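Local coordinates for glucose import ATP-binding protein GlcV (Sulfolobus solfataricus, PDB 1OXV) that couples ATP binding and hydrolysis to glucose uptake as the ATPase subunit of the archaeal ABC transporter GlcSTUV, at residues Lys11-Gly16 with Gly53-Ser58; Thr46-Ile51 with Leu161-Glu166; Ile4-Val9 with Val24-Glu29. One frame throughout, in Å; residues are numbered along the deposited sequence. Where two conformers were deposited one is given.

Interaction 1: Lys11-Gly16 with Gly53-Ser58; sequences KVFKKG and GLDVPS. With ANP (phosphoaminophosphonic acid-adenylate ester), chain T.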
loop_
_atom_site.group_PDB
_atom_site.type_symbol
_atom_site.label_atom_id
_atom_site.label_comp_id
_atom_site.label_asym_id
_atom_site.label_seq_id
_atom_site.Cartn_x
_atom_site.Cartn_y
_atom_site.Cartn_z
ATOM N N LYS A 11 13.663 15.619 -0.930
ATOM C CA LYS A 11 12.822 16.757 -1.307
ATOM C C LYS A 11 12.458 17.551 -0.070
ATOM O O LYS A 11 11.926 17.001 0.899
ATOM C CB LYS A 11 11.528 16.296 -1.974
ATOM C CG LYS A 11 10.585 17.416 -2.395
ATOM C CD LYS A 11 11.210 18.330 -3.440
ATOM C CE LYS A 11 10.277 19.457 -3.822
ATOM N NZ LYS A 11 10.836 20.299 -4.924
ATOM N N VAL A 12 12.705 18.848 -0.117
ATOM C CA VAL A 12 12.392 19.707 1.002
ATOM C C VAL A 12 11.384 20.769 0.606
ATOM O O VAL A 12 11.276 21.147 -0.556
ATOM C CB VAL A 12 13.652 20.373 1.585
ATOM C CG1 VAL A 12 14.648 19.321 2.007
ATOM C CG2 VAL A 12 14.278 21.324 0.587
ATOM N N PHE A 13 10.616 21.199 1.591
ATOM C CA PHE A 13 9.666 22.290 1.452
ATOM C C PHE A 13 9.939 23.281 2.590
ATOM O O PHE A 13 10.751 23.014 3.475
ATOM C CB PHE A 13 8.216 21.785 1.537
ATOM C CG PHE A 13 7.803 20.895 0.378
ATOM C CD1 PHE A 13 7.514 19.548 0.585
ATOM C CD2 PHE A 13 7.736 21.396 -0.909
ATOM C CE1 PHE A 13 7.143 18.714 -0.487
ATOM C CE2 PHE A 13 7.372 20.584 -1.982
ATOM C CZ PHE A 13 7.080 19.241 -1.776
ATOM N N LYS A 14 9.243 24.408 2.578
ATOM C CA LYS A 14 9.405 25.424 3.621
ATOM C C LYS A 14 10.858 25.837 3.790
ATOM O O LYS A 14 11.380 25.947 4.898
ATOM C CB LYS A 14 8.807 24.951 4.951
ATOM C CG LYS A 14 7.281 25.010 5.001
ATOM C CD LYS A 14 6.756 24.664 6.392
ATOM C CE LYS A 14 5.289 25.056 6.571
ATOM N NZ LYS A 14 4.400 24.446 5.546
ATOM N N LYS A 15 11.507 26.079 2.661
ATOM C CA LYS A 15 12.879 26.528 2.648
ATOM C C LYS A 15 13.827 25.625 3.422
ATOM O O LYS A 15 14.851 26.088 3.935
ATOM C CB LYS A 15 12.939 27.941 3.203
ATOM C CG LYS A 15 12.170 28.974 2.365
ATOM C CD LYS A 15 12.618 30.387 2.745
ATOM C CE LYS A 15 11.980 31.471 1.900
ATOM N NZ LYS A 15 12.679 32.780 2.114
ATOM N N GLY A 16 13.500 24.342 3.495
ATOM C CA GLY A 16 14.351 23.372 4.164
ATOM C C GLY A 16 13.815 22.848 5.490
ATOM O O GLY A 16 14.286 21.837 6.011
ATOM N N GLY A 53 7.446 13.935 -12.932
ATOM C CA GLY A 53 8.175 15.067 -13.464
ATOM C C GLY A 53 7.488 16.386 -13.165
ATOM O O GLY A 53 7.879 17.422 -13.694
ATOM N N LEU A 54 6.442 16.334 -12.348
ATOM C CA LEU A 54 5.724 17.524 -11.902
ATOM C C LEU A 54 6.501 18.281 -10.817
ATOM O O LEU A 54 6.171 19.412 -10.460
ATOM C CB LEU A 54 4.380 17.114 -11.339
ATOM C CG LEU A 54 3.468 16.450 -12.376
ATOM C CD1 LEU A 54 2.121 16.098 -11.781
ATOM C CD2 LEU A 54 3.298 17.382 -13.537
ATOM N N ASP A 55 7.502 17.616 -10.261
ATOM C CA ASP A 55 8.391 18.225 -9.294
ATOM C C ASP A 55 9.731 17.565 -9.521
ATOM O O ASP A 55 9.833 16.618 -10.306
ATOM C CB ASP A 55 7.894 17.974 -7.873
ATOM C CG ASP A 55 8.402 19.016 -6.879
ATOM O OD1 ASP A 55 9.380 19.744 -7.186
ATOM O OD2 ASP A 55 7.865 19.181 -5.766
ATOM N N VAL A 56 10.764 18.072 -8.862
ATOM C CA VAL A 56 12.091 17.518 -9.013
ATOM C C VAL A 56 12.701 17.259 -7.653
ATOM O O VAL A 56 12.312 17.871 -6.670
ATOM C CB VAL A 56 13.019 18.489 -9.778
ATOM C CG1 VAL A 56 12.659 18.523 -11.248
ATOM C CG2 VAL A 56 12.957 19.881 -9.173
ATOM N N PRO A 57 13.672 16.368 -7.591
ATOM C CA PRO A 57 14.385 16.141 -6.337
ATOM C C PRO A 57 15.168 17.402 -5.962
ATOM O O PRO A 57 15.682 18.090 -6.844
ATOM C CB PRO A 57 15.370 15.025 -6.681
ATOM C CG PRO A 57 14.909 14.449 -7.961
ATOM C CD PRO A 57 14.191 15.535 -8.679
ATOM N N SER A 58 15.238 17.693 -4.674
ATOM C CA SER A 58 16.052 18.783 -4.157
ATOM C C SER A 58 17.510 18.339 -4.260
ATOM O O SER A 58 18.380 19.099 -4.667
ATOM C CB SER A 58 15.690 19.062 -2.699
ATOM O OG SER A 58 14.341 19.468 -2.561
HETATM P PG ANP T . -1.534 11.567 2.190
HETATM O O1G ANP T . -1.431 10.099 2.457
HETATM O O2G ANP T . -2.478 12.269 3.125
HETATM O O3G ANP T . -2.012 11.767 0.807
HETATM P PB ANP T . 1.289 11.979 1.472
HETATM O O1B ANP T . 1.937 10.724 1.901
HETATM O O2B ANP T . 0.883 11.914 0.045
HETATM N N3B ANP T . -0.043 12.268 2.436
HETATM P PA ANP T . 2.690 14.332 0.890
HETATM O O1A ANP T . 3.754 13.849 -0.033
HETATM O O2A ANP T . 1.619 14.997 0.134
HETATM O O3A ANP T . 2.254 13.158 1.801
HETATM O "O5'" ANP T . 3.335 15.403 1.755
HETATM C "C5'" ANP T . 4.524 15.058 2.422
HETATM C "C4'" ANP T . 4.976 16.163 3.385
HETATM O "O4'" ANP T . 5.383 17.287 2.630
HETATM C "C3'" ANP T . 3.892 16.725 4.289
HETATM O "O3'" ANP T . 4.491 17.222 5.483
HETATM C "C2'" ANP T . 3.306 17.872 3.499
HETATM O "O2'" ANP T . 2.731 18.891 4.300
HETATM C "C1'" ANP T . 4.533 18.414 2.799
HETATM N N9 ANP T . 4.255 19.019 1.498
HETATM C C8 ANP T . 3.878 18.381 0.368
HETATM N N7 ANP T . 3.752 19.274 -0.651
HETATM C C5 ANP T . 4.068 20.485 -0.161
HETATM C C6 ANP T . 4.145 21.865 -0.678
HETATM N N6 ANP T . 3.850 22.143 -2.012
HETATM N N1 ANP T . 4.518 22.832 0.172
HETATM C C2 ANP T . 4.816 22.597 1.455
HETATM N N3 ANP T . 4.750 21.367 1.995
HETATM C C4 ANP T . 4.405 20.313 1.252
HETATM O O HOH W 1 13.636 21.866 -3.839
#
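At the adenine end of the ABC-ATPase nucleotide site, Lys11 and Val12 on strand 11-13 hold the loop 53-58, while Phe13 carries the base of the ATP analogue ANP. Lys11 makes a salt bridge through NZ to Asp55 OD1 at 2.7 Å. It meets this oxygen on its syn side, 32° out of the carboxylate plane, and a weak bond runs from NZ to Val56 O. Asp55 OD1 also accepts from Val56 N, on the anti side but from the same face of the carboxylate, so two donors fix the acid's rotation. Lys11 has CG anti to the backbone N (chi1 180°) and bends at chi2, which carries its CD to 3.4 Å from Ser58 OG. That hydroxyl takes the amide of Val12, with N to OG 3.0 Å and a fairly straight N-H of 160°; a water hydrogen-bonded to Ser58 OG also takes a weak bond from Lys11 NZ. Phe13 lies with one face over the adenine, ANP C5 standing 3.4 Å above the centre of its ring, while Asp55 OD2 lies 4.1 Å from Phe13 CE2 at the ring edge. Replacing the Phe13 ring by an alanine removes the stacking surface, and would probably leave the base to shift or tilt and Asp55 OD2 without the ring edge beside it. Strand 18-28 flanks the site, with Ala20 and Val19 against Phe13 and Val12, and helix 44-52 packs Thr46 and Ile50 against Lys11, so the loop that follows this helix is tied back to strand 4-13.

Interaction 2: Thr46-Ile51 with Leu161-Glu166; sequences TFMRII and LLLLDE. With ANP (phosphoaminophosphonic acid-adenylate ester), chain T.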
loop_
_atom_site.group_PDB
_atom_site.type_symbol
_atom_site.label_atom_id
_atom_site.label_comp_id
_atom_site.label_asym_id
_atom_site.label_seq_id
_atom_site.Cartn_x
_atom_site.Cartn_y
_atom_site.Cartn_z
ATOM N N THR A 46 4.430 13.290 -2.915
ATOM C CA THR A 46 5.636 13.987 -3.295
ATOM C C THR A 46 6.485 13.060 -4.176
ATOM O O THR A 46 7.004 13.457 -5.221
ATOM C CB THR A 46 6.401 14.425 -2.052
ATOM O OG1 THR A 46 5.598 15.351 -1.294
ATOM C CG2 THR A 46 7.648 15.198 -2.452
ATOM N N PHE A 47 6.612 11.824 -3.746
ATOM C CA PHE A 47 7.353 10.836 -4.500
ATOM C C PHE A 47 6.782 10.666 -5.900
ATOM O O PHE A 47 7.515 10.717 -6.896
ATOM C CB PHE A 47 7.357 9.524 -3.746
ATOM C CG PHE A 47 8.083 8.441 -4.437
ATOM C CD1 PHE A 47 9.462 8.391 -4.426
ATOM C CD2 PHE A 47 7.397 7.470 -5.102
ATOM C CE1 PHE A 47 10.124 7.385 -5.074
ATOM C CE2 PHE A 47 8.061 6.466 -5.738
ATOM C CZ PHE A 47 9.419 6.422 -5.722
ATOM N N MET A 48 5.472 10.470 -5.982
ATOM C CA MET A 48 4.758 10.275 -7.240
ATOM C C MET A 48 4.972 11.448 -8.203
ATOM O O MET A 48 5.118 11.279 -9.407
ATOM C CB MET A 48 3.270 10.124 -6.926
ATOM C CG MET A 48 2.939 8.771 -6.293
ATOM S SD MET A 48 3.527 7.392 -7.286
ATOM C CE MET A 48 1.954 6.935 -8.031
ATOM N N ARG A 49 4.908 12.664 -7.664
ATOM C CA ARG A 49 5.066 13.863 -8.463
ATOM C C ARG A 49 6.486 13.988 -9.020
ATOM O O ARG A 49 6.690 14.509 -10.125
ATOM C CB ARG A 49 4.684 15.118 -7.655
ATOM C CG ARG A 49 3.194 15.293 -7.432
ATOM C CD ARG A 49 2.805 16.476 -6.521
ATOM N NE ARG A 49 3.277 17.772 -6.999
ATOM C CZ ARG A 49 2.666 18.477 -7.946
ATOM N NH1 ARG A 49 1.561 18.021 -8.509
ATOM N NH2 ARG A 49 3.152 19.641 -8.328
ATOM N N ILE A 50 7.466 13.522 -8.257
ATOM C CA ILE A 50 8.841 13.541 -8.732
ATOM C C ILE A 50 8.989 12.512 -9.859
ATOM O O ILE A 50 9.630 12.773 -10.890
ATOM C CB ILE A 50 9.823 13.315 -7.578
ATOM C CG1 ILE A 50 9.966 14.604 -6.762
ATOM C CG2 ILE A 50 11.175 12.861 -8.094
ATOM C CD1 ILE A 50 10.666 14.428 -5.454
ATOM N N ILE A 51 8.367 11.355 -9.703
ATOM C CA ILE A 51 8.437 10.366 -10.772
ATOM C C ILE A 51 7.748 10.917 -12.025
ATOM O O ILE A 51 8.232 10.726 -13.127
ATOM C CB ILE A 51 7.786 9.053 -10.379
ATOM C CG1 ILE A 51 8.457 8.451 -9.144
ATOM C CG2 ILE A 51 7.839 8.074 -11.554
ATOM C CD1 ILE A 51 9.914 8.303 -9.264
ATOM N N LEU A 161 4.711 3.949 -18.426
ATOM C CA LEU A 161 4.549 3.985 -16.989
ATOM C C LEU A 161 3.197 4.557 -16.609
ATOM O O LEU A 161 2.781 5.584 -17.132
ATOM C CB LEU A 161 5.648 4.877 -16.404
ATOM C CG LEU A 161 5.564 5.272 -14.935
ATOM C CD1 LEU A 161 5.536 4.058 -14.023
ATOM C CD2 LEU A 161 6.755 6.167 -14.585
ATOM N N LEU A 162 2.525 3.897 -15.678
ATOM C CA LEU A 162 1.237 4.354 -15.177
ATOM C C LEU A 162 1.353 4.613 -13.661
ATOM O O LEU A 162 1.824 3.758 -12.906
ATOM C CB LEU A 162 0.160 3.311 -15.492
ATOM C CG LEU A 162 -1.235 3.608 -14.952
ATOM C CD1 LEU A 162 -1.777 4.875 -15.540
ATOM C CD2 LEU A 162 -2.181 2.452 -15.270
ATOM N N LEU A 163 0.989 5.812 -13.242
ATOM C CA LEU A 163 1.061 6.222 -11.849
ATOM C C LEU A 163 -0.337 6.412 -11.266
ATOM O O LEU A 163 -1.127 7.223 -11.763
ATOM C CB LEU A 163 1.836 7.538 -11.715
ATOM C CG LEU A 163 3.207 7.567 -12.382
ATOM C CD1 LEU A 163 3.811 8.969 -12.310
ATOM C CD2 LEU A 163 4.154 6.549 -11.763
ATOM N N LEU A 164 -0.622 5.682 -10.193
ATOM C CA LEU A 164 -1.903 5.769 -9.525
ATOM C C LEU A 164 -1.727 6.228 -8.081
ATOM O O LEU A 164 -1.194 5.503 -7.238
ATOM C CB LEU A 164 -2.638 4.426 -9.558
ATOM C CG LEU A 164 -2.787 3.770 -10.930
ATOM C CD1 LEU A 164 -3.621 2.515 -10.830
ATOM C CD2 LEU A 164 -3.417 4.718 -11.908
ATOM N N ASP A 165 -2.204 7.422 -7.787
ATOM C CA ASP A 165 -2.106 7.951 -6.430
ATOM C C ASP A 165 -3.448 7.804 -5.715
ATOM O O ASP A 165 -4.387 8.564 -5.947
ATOM C CB ASP A 165 -1.635 9.414 -6.437
ATOM C CG ASP A 165 -1.207 9.906 -5.055
ATOM O OD1 ASP A 165 -1.339 9.140 -4.071
ATOM O OD2 ASP A 165 -0.707 11.042 -4.864
ATOM N N GLU A 166 -3.523 6.803 -4.848
ATOM C CA GLU A 166 -4.721 6.518 -4.073
ATOM C C GLU A 166 -5.961 6.524 -4.951
ATOM O O GLU A 166 -6.859 7.335 -4.751
ATOM C CB GLU A 166 -4.881 7.531 -2.943
ATOM C CG GLU A 166 -3.662 7.647 -2.048
ATOM C CD GLU A 166 -4.017 8.020 -0.619
ATOM O OE1 GLU A 166 -5.052 7.527 -0.127
ATOM O OE2 GLU A 166 -3.263 8.799 0.013
HETATM P PG ANP T . -1.534 11.567 2.190
HETATM O O1G ANP T . -1.431 10.099 2.457
HETATM O O2G ANP T . -2.478 12.269 3.125
HETATM O O3G ANP T . -2.012 11.767 0.807
HETATM P PB ANP T . 1.289 11.979 1.472
HETATM O O1B ANP T . 1.937 10.724 1.901
HETATM O O2B ANP T . 0.883 11.914 0.045
HETATM N N3B ANP T . -0.043 12.268 2.436
HETATM P PA ANP T . 2.690 14.332 0.890
HETATM O O1A ANP T . 3.754 13.849 -0.033
HETATM O O2A ANP T . 1.619 14.997 0.134
HETATM O O3A ANP T . 2.254 13.158 1.801
HETATM O "O5'" ANP T . 3.335 15.403 1.755
HETATM C "C5'" ANP T . 4.524 15.058 2.422
HETATM C "C4'" ANP T . 4.976 16.163 3.385
HETATM O "O4'" ANP T . 5.383 17.287 2.630
HETATM C "C3'" ANP T . 3.892 16.725 4.289
HETATM O "O3'" ANP T . 4.491 17.222 5.483
HETATM C "C2'" ANP T . 3.306 17.872 3.499
HETATM O "O2'" ANP T . 2.731 18.891 4.300
HETATM C "C1'" ANP T . 4.533 18.414 2.799
HETATM N N9 ANP T . 4.255 19.019 1.498
HETATM C C8 ANP T . 3.878 18.381 0.368
HETATM N N7 ANP T . 3.752 19.274 -0.651
HETATM C C5 ANP T . 4.068 20.485 -0.161
HETATM C C6 ANP T . 4.145 21.865 -0.678
HETATM N N6 ANP T . 3.850 22.143 -2.012
HETATM N N1 ANP T . 4.518 22.832 0.172
HETATM C C2 ANP T . 4.816 22.597 1.455
HETATM N N3 ANP T . 4.750 21.367 1.995
HETATM C C4 ANP T . 4.405 20.313 1.252
#
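Met48 and Ile51 of helix 46-51 rest on Leu161, Leu163 and the backbone beyond them, the helix running nearly antiparallel to strand 161-165 with the axes 9.5 Å apart and 159° between their directions. Thr46, at the start of the segment, turns from the strand to the nucleotide: its N and OG1 both donate to the alpha-phosphate oxygen O1A of ANP, OG1 at 2.7 Å, giving that oxygen two bonds from one residue. Met48 comes next; in the conformer described, one of two modelled, its chain bends at chi2 and chi3 and brings the methyl CE down onto the strand, 3.7 Å from Leu163 CB and 3.5 Å from Leu164 O. About one turn on, Ile51 meets the strand with its CG2 branch, which stands anti to the backbone N (CG1 at chi1 -59°); this methyl lies 3.7 Å from Leu161 CD2 and 4.0 Å from Leu163 CD2. Its side chain crosses that of Leu161 at about a right angle, and they touch through single methyls. Asp165 ends the strand, its CB directed toward the helix, its OD2 hydrogen-bonded to Thr45 OG1 and its side chain close to the bound magnesium ion, while Glu166 places OE2 3.3 Å from ANP O3G. A helix following the P-loop, laid over a hydrophobic strand that ends in Asp-Glu, is the Walker A and Walker B pairing of ABC ATPases.

Interaction 3: Ile4-Val9 with Val24-Glu29; sequences IIVKNV and VNINIE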
loop_
_atom_site.group_PDB
_atom_site.type_symbol
_atom_site.label_atom_id
_atom_site.label_comp_id
_atom_site.label_asym_id
_atom_site.label_seq_id
_atom_site.Cartn_x
_atom_site.Cartn_y
_atom_site.Cartn_z
ATOM N N ILE A 4 12.792 2.273 -13.396
ATOM C CA ILE A 4 12.898 3.557 -12.709
ATOM C C ILE A 4 13.940 3.476 -11.617
ATOM O O ILE A 4 13.771 2.736 -10.646
ATOM C CB ILE A 4 11.580 3.937 -12.072
ATOM C CG1 ILE A 4 10.425 3.781 -13.071
ATOM C CG2 ILE A 4 11.641 5.354 -11.525
ATOM C CD1 ILE A 4 10.458 4.752 -14.238
ATOM N N ILE A 5 15.010 4.249 -11.763
ATOM C CA ILE A 5 16.066 4.266 -10.770
ATOM C C ILE A 5 16.061 5.581 -9.977
ATOM O O ILE A 5 16.297 6.654 -10.508
ATOM C CB ILE A 5 17.432 4.013 -11.436
ATOM C CG1 ILE A 5 17.470 2.629 -12.091
ATOM C CG2 ILE A 5 18.580 4.109 -10.405
ATOM C CD1 ILE A 5 16.612 2.500 -13.303
ATOM N N VAL A 6 15.770 5.461 -8.693
ATOM C CA VAL A 6 15.691 6.586 -7.771
ATOM C C VAL A 6 16.956 6.522 -6.914
ATOM O O VAL A 6 17.144 5.601 -6.099
ATOM C CB VAL A 6 14.425 6.491 -6.888
ATOM C CG1 VAL A 6 14.302 7.687 -5.935
ATOM C CG2 VAL A 6 13.186 6.384 -7.745
ATOM N N LYS A 7 17.841 7.486 -7.125
ATOM C CA LYS A 7 19.142 7.488 -6.454
ATOM C C LYS A 7 19.290 8.642 -5.470
ATOM O O LYS A 7 19.410 9.795 -5.865
ATOM C CB LYS A 7 20.260 7.570 -7.487
ATOM C CG LYS A 7 20.113 6.574 -8.629
ATOM C CD LYS A 7 21.378 6.492 -9.476
ATOM C CE LYS A 7 22.413 5.554 -8.864
ATOM N NZ LYS A 7 22.026 4.115 -8.981
ATOM N N ASN A 8 19.274 8.306 -4.182
ATOM C CA ASN A 8 19.457 9.278 -3.103
ATOM C C ASN A 8 18.578 10.509 -3.224
ATOM O O ASN A 8 19.043 11.624 -3.020
ATOM C CB ASN A 8 20.910 9.740 -3.017
ATOM C CG ASN A 8 21.880 8.609 -2.858
ATOM O OD1 ASN A 8 21.757 7.792 -1.949
ATOM N ND2 ASN A 8 22.871 8.557 -3.744
ATOM N N VAL A 9 17.304 10.306 -3.513
ATOM C CA VAL A 9 16.394 11.414 -3.701
ATOM C C VAL A 9 15.829 11.962 -2.390
ATOM O O VAL A 9 15.286 11.239 -1.542
ATOM C CB VAL A 9 15.282 11.052 -4.658
ATOM C CG1 VAL A 9 14.183 12.120 -4.639
ATOM C CG2 VAL A 9 15.852 10.900 -6.063
ATOM N N VAL A 24 15.961 8.723 -0.500
ATOM C CA VAL A 24 15.231 7.568 -0.972
ATOM C C VAL A 24 15.978 6.829 -2.072
ATOM O O VAL A 24 16.426 7.425 -3.033
ATOM C CB VAL A 24 13.825 8.000 -1.453
ATOM C CG1 VAL A 24 13.097 6.849 -2.148
ATOM C CG2 VAL A 24 13.024 8.486 -0.273
ATOM N N ASN A 25 16.127 5.521 -1.898
ATOM C CA ASN A 25 16.792 4.674 -2.883
ATOM C C ASN A 25 15.929 3.504 -3.274
ATOM O O ASN A 25 15.518 2.703 -2.432
ATOM C CB ASN A 25 18.119 4.158 -2.330
ATOM C CG ASN A 25 19.169 5.230 -2.290
ATOM O OD1 ASN A 25 19.641 5.686 -3.331
ATOM N ND2 ASN A 25 19.525 5.667 -1.089
ATOM N N ILE A 26 15.646 3.402 -4.555
ATOM C CA ILE A 26 14.872 2.294 -5.041
ATOM C C ILE A 26 15.014 2.119 -6.527
ATOM O O ILE A 26 15.120 3.086 -7.268
ATOM C CB ILE A 26 13.391 2.463 -4.652
ATOM C CG1 ILE A 26 12.569 1.318 -5.233
ATOM C CG2 ILE A 26 12.867 3.825 -5.075
ATOM C CD1 ILE A 26 12.821 -0.002 -4.541
ATOM N N ASN A 27 15.018 0.859 -6.950
ATOM C CA ASN A 27 15.057 0.503 -8.366
ATOM C C ASN A 27 13.812 -0.300 -8.739
ATOM O O ASN A 27 13.708 -1.472 -8.397
ATOM C CB ASN A 27 16.313 -0.312 -8.702
ATOM C CG ASN A 27 17.613 0.399 -8.310
ATOM O OD1 ASN A 27 17.822 1.574 -8.621
ATOM N ND2 ASN A 27 18.493 -0.324 -7.628
ATOM N N ILE A 28 12.871 0.333 -9.436
ATOM C CA ILE A 28 11.647 -0.327 -9.874
ATOM C C ILE A 28 11.877 -0.942 -11.252
ATOM O O ILE A 28 12.319 -0.274 -12.201
ATOM C CB ILE A 28 10.496 0.659 -9.927
ATOM C CG1 ILE A 28 10.270 1.261 -8.545
ATOM C CG2 ILE A 28 9.231 -0.031 -10.390
ATOM C CD1 ILE A 28 9.374 2.468 -8.558
ATOM N N GLU A 29 11.600 -2.227 -11.361
ATOM C CA GLU A 29 11.882 -2.942 -12.595
ATOM C C GLU A 29 10.898 -2.652 -13.713
ATOM O O GLU A 29 9.751 -2.286 -13.465
ATOM C CB GLU A 29 11.965 -4.441 -12.334
ATOM C CG GLU A 29 13.236 -4.854 -11.604
ATOM C CD GLU A 29 14.509 -4.408 -12.315
ATOM O OE1 GLU A 29 14.538 -4.405 -13.566
ATOM O OE2 GLU A 29 15.486 -4.061 -11.611
#
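Val6, Ile4 and Val24 bury the most surface where strand 4-7 pairs antiparallel with strand 24-28. Val6 sits opposite Ile26 in a hydrogen-bonded pair: Val6 N donates to Ile26 O at 2.8 Å, nearly in line with the carbonyl bond, and Ile26 N returns to Val6 O. On the same face, Val6 CB lies 3.6 Å from Ile26 CG2, a methyl held in the tight place between its own backbone N and carbonyl carbon. Val6 CG1, anti to its backbone N (chi1 -178°), reaches diagonally to 4.1 Å from Val24 CG1. Ile4 makes the next hydrogen-bonded pair with Ile28, Ile4 N to Ile28 O at 2.9 Å and Ile28 N back to Ile4 O, the two CB atoms packing beside each other. Val24 faces both Asn8 and Val9 in a G1 beta bulge, where it exchanges two backbone bonds with Val9, including Val24 N to Val9 O at 2.8 Å. Beside the bulge Asn25 OD1 takes Asn8 N at 2.8 Å, and Asn25 ND2 gives to Asn8 OD1 at 3.2 Å, the two amide planes standing 88° apart. The hairpin continues into the antiparallel sheet through strand 61-64, which bonds to Ile5 and Lys7, while the face of Val24, Ile26 and Ile28 packs on Leu219, Val222 and Phe34 of strands 218-223 and 33-37 in the mixed sheet.

All three contacts lie in the ABC-ATPase domain, their centres 13 to 16 Å apart. Interaction 3 and interaction 1 share strand 4-13, first in its hairpin with strand 18-28 and then near its end. Interaction 2 lies between helix 44-52 and the mixed sheet. Along the chain interaction 3 closes before interaction 2 opens, whereas interaction 1 crosses each of the others. The helix connects them: Thr46 packs on Lys11 and Phe13, Ile51 CD1 lies 4.1 Å from Val6 CG2, and Arg49 O probably accepts Asp55 N. Strand 4-13 thus supplies the adenine's stacking partner, while the P-loop and helix start bind the phosphates near the end of strand 161-165; ANP touches interactions 1 and 2.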